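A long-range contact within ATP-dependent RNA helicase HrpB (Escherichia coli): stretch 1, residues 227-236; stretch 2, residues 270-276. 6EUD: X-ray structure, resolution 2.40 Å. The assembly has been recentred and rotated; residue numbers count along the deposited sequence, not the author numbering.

Stretch 1 227-236: EIQRVQEQLA
Stretch 2 270-276: KVVLATN

A helix packs against a roughly antiparallel strand through a small, largely apolar contact centred on L273, with no hydrogen bond or salt bridge crossing between the two stretches. Residues 227-236 are helical, with phi/psi near -65/-40 and successive i to i+4 bonds that include V231 N to E227 O (2.9 Å), Q232 N to I228 O (3.0 Å) and L235 N to V231 O (2.7 Å). Residues 270-274 are extended, from -120/147 at K270 through -101/113 at L273 to -137/161 at A274. The axes approach to 8.6 Å, with 153° between their N-to-C directions, and 298 Å² is buried over both sides. In register, I228 and L273 are paired, their CA atoms 5.9 Å apart. I228, V231 and L235, spaced three and four residues apart, direct their CA-to-CB bonds toward the strand; V271 and L273, alternate strand residues, point back. L273 (chi1 m, chi2 88°) gives up the most surface. L273 CB meets I228 CG2 at 3.8 Å, while L273 CD2 reaches V231 CG1 at 3.9 Å, L235 CD2 at 4.2 Å and the backbone at Q232 N at 3.8 Å. I228 (m, t) extends CD1 along the strand backbone, 3.5 Å from L273 O and 3.9 Å from A274 C, and on to T275 CG2 at 4.0 Å; T275 has chi1 p. Because the chains run oppositely, L235, farther along the helix, meets the earlier strand residue V271: L235 CD2 lies 4.0 Å from V271 CG1. L235 has chi1 -144°, between wells, and chi2 38°; V231 and V271 are both t. The CA-to-CB bond of Q232 (t, t) runs sideways, with Q232 CB 4.1 Å from L273 CD2. The CA-to-CB bonds of Q229 and R230 (both chi1 m) point away from the strand; R230 NH2 forms a salt bridge within the helix to E227 OE2 at 3.6 Å.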

# COMPACT_ATOMS: atom_id res chain seq x y z
N GLU A 227 18.98 -8.63 16.88
CA GLU A 227 19.17 -10.07 16.73
C GLU A 227 20.64 -10.40 16.61
O GLU A 227 21.10 -11.39 17.18
CB GLU A 227 18.42 -10.62 15.51
CG GLU A 227 16.91 -10.64 15.65
CD GLU A 227 16.26 -9.29 15.38
OE1 GLU A 227 16.85 -8.47 14.63
OE2 GLU A 227 15.15 -9.05 15.91
N ILE A 228 21.38 -9.56 15.89
CA ILE A 228 22.83 -9.70 15.85
C ILE A 228 23.45 -9.73 17.25
O ILE A 228 24.30 -10.58 17.54
CB ILE A 228 23.48 -8.57 15.04
CG1 ILE A 228 23.08 -8.70 13.57
CG2 ILE A 228 25.01 -8.59 15.21
CD1 ILE A 228 23.73 -7.69 12.67
N GLN A 229 23.03 -8.82 18.13
CA GLN A 229 23.60 -8.75 19.47
C GLN A 229 23.24 -9.98 20.29
O GLN A 229 24.11 -10.59 20.94
CB GLN A 229 23.11 -7.50 20.19
CG GLN A 229 23.46 -6.22 19.49
CD GLN A 229 22.97 -5.00 20.24
OE1 GLN A 229 22.27 -5.12 21.25
NE2 GLN A 229 23.33 -3.81 19.76
N ARG A 230 21.97 -10.37 20.25
CA ARG A 230 21.52 -11.50 21.07
C ARG A 230 22.10 -12.84 20.62
O ARG A 230 22.47 -13.66 21.48
CB ARG A 230 19.98 -11.55 21.09
CG ARG A 230 19.37 -10.47 21.97
CD ARG A 230 17.86 -10.59 22.09
NE ARG A 230 17.21 -10.27 20.83
CZ ARG A 230 16.93 -9.04 20.42
NH1 ARG A 230 17.27 -8.00 21.16
NH2 ARG A 230 16.32 -8.85 19.26
N VAL A 231 22.19 -13.06 19.31
CA VAL A 231 22.75 -14.31 18.81
C VAL A 231 24.23 -14.33 19.14
O VAL A 231 24.80 -15.38 19.49
CB VAL A 231 22.54 -14.49 17.29
CG1 VAL A 231 23.43 -15.60 16.76
CG2 VAL A 231 21.07 -14.76 16.98
N GLN A 232 24.86 -13.16 19.06
CA GLN A 232 26.28 -13.05 19.36
C GLN A 232 26.57 -13.53 20.79
O GLN A 232 27.50 -14.31 21.01
CB GLN A 232 26.77 -11.61 19.17
CG GLN A 232 28.27 -11.47 19.42
CD GLN A 232 28.80 -10.11 19.02
OE1 GLN A 232 28.04 -9.21 18.69
NE2 GLN A 232 30.12 -9.95 19.06
N GLU A 233 25.77 -13.07 21.74
CA GLU A 233 25.91 -13.49 23.12
C GLU A 233 25.70 -15.00 23.27
O GLU A 233 26.46 -15.66 23.98
CB GLU A 233 24.94 -12.72 24.02
CG GLU A 233 24.94 -13.22 25.45
CD GLU A 233 24.30 -12.22 26.39
OE1 GLU A 233 23.92 -11.13 25.92
OE2 GLU A 233 24.18 -12.53 27.60
N GLN A 234 24.69 -15.55 22.60
CA GLN A 234 24.42 -16.98 22.70
C GLN A 234 25.51 -17.79 22.03
O GLN A 234 25.84 -18.89 22.47
CB GLN A 234 23.06 -17.33 22.08
CG GLN A 234 21.90 -16.72 22.84
CD GLN A 234 22.00 -17.01 24.34
OE1 GLN A 234 22.30 -18.13 24.74
NE2 GLN A 234 21.78 -15.99 25.16
N LEU A 235 26.07 -17.24 20.96
CA LEU A 235 27.12 -17.90 20.20
C LEU A 235 28.40 -18.00 21.04
O LEU A 235 29.08 -19.02 21.06
CB LEU A 235 27.35 -17.13 18.90
CG LEU A 235 27.70 -17.88 17.62
CD1 LEU A 235 26.92 -19.16 17.53
CD2 LEU A 235 27.37 -16.97 16.44
N ALA A 236 28.67 -16.93 21.78
CA ALA A 236 29.87 -16.77 22.60
C ALA A 236 30.17 -17.93 23.57
O ALA A 236 31.34 -18.20 23.88
CB ALA A 236 29.76 -15.46 23.36
N LYS A 270 36.27 -16.84 11.33
CA LYS A 270 35.34 -15.83 11.81
C LYS A 270 33.88 -16.16 11.51
O LYS A 270 33.55 -16.77 10.49
CB LYS A 270 35.69 -14.46 11.21
CG LYS A 270 35.48 -14.39 9.71
CD LYS A 270 35.83 -13.02 9.13
CE LYS A 270 35.53 -13.04 7.63
NZ LYS A 270 35.85 -11.77 6.95
N VAL A 271 33.00 -15.74 12.42
CA VAL A 271 31.58 -15.70 12.16
C VAL A 271 31.16 -14.25 11.99
O VAL A 271 31.28 -13.46 12.92
CB VAL A 271 30.77 -16.33 13.30
CG1 VAL A 271 29.26 -16.18 13.03
CG2 VAL A 271 31.16 -17.80 13.47
N VAL A 272 30.68 -13.91 10.81
CA VAL A 272 30.22 -12.56 10.56
C VAL A 272 28.71 -12.55 10.70
O VAL A 272 28.00 -13.27 10.00
CB VAL A 272 30.64 -12.05 9.17
CG1 VAL A 272 30.11 -10.67 8.94
CG2 VAL A 272 32.14 -12.02 9.07
N LEU A 273 28.23 -11.75 11.64
CA LEU A 273 26.81 -11.62 11.89
C LEU A 273 26.35 -10.32 11.22
O LEU A 273 26.74 -9.23 11.61
CB LEU A 273 26.51 -11.62 13.39
CG LEU A 273 27.06 -12.74 14.30
CD1 LEU A 273 28.46 -12.42 14.84
CD2 LEU A 273 26.09 -13.06 15.45
N ALA A 274 25.52 -10.44 10.19
CA ALA A 274 25.18 -9.28 9.37
C ALA A 274 23.70 -9.23 9.06
O ALA A 274 23.00 -10.25 9.16
CB ALA A 274 26.00 -9.29 8.08
N THR A 275 23.23 -8.05 8.67
CA THR A 275 21.92 -7.86 8.06
C THR A 275 22.05 -8.06 6.56
O THR A 275 23.17 -8.26 6.07
CB THR A 275 21.37 -6.47 8.33
OG1 THR A 275 22.26 -5.52 7.75
CG2 THR A 275 21.27 -6.22 9.82
N ASN A 276 20.95 -7.96 5.81
CA ASN A 276 21.02 -8.24 4.37
C ASN A 276 21.81 -7.21 3.55
O ASN A 276 21.86 -7.30 2.32
CB ASN A 276 19.62 -8.41 3.77
CG ASN A 276 18.72 -7.22 4.00
OD1 ASN A 276 19.14 -6.18 4.51
ND2 ASN A 276 17.46 -7.38 3.62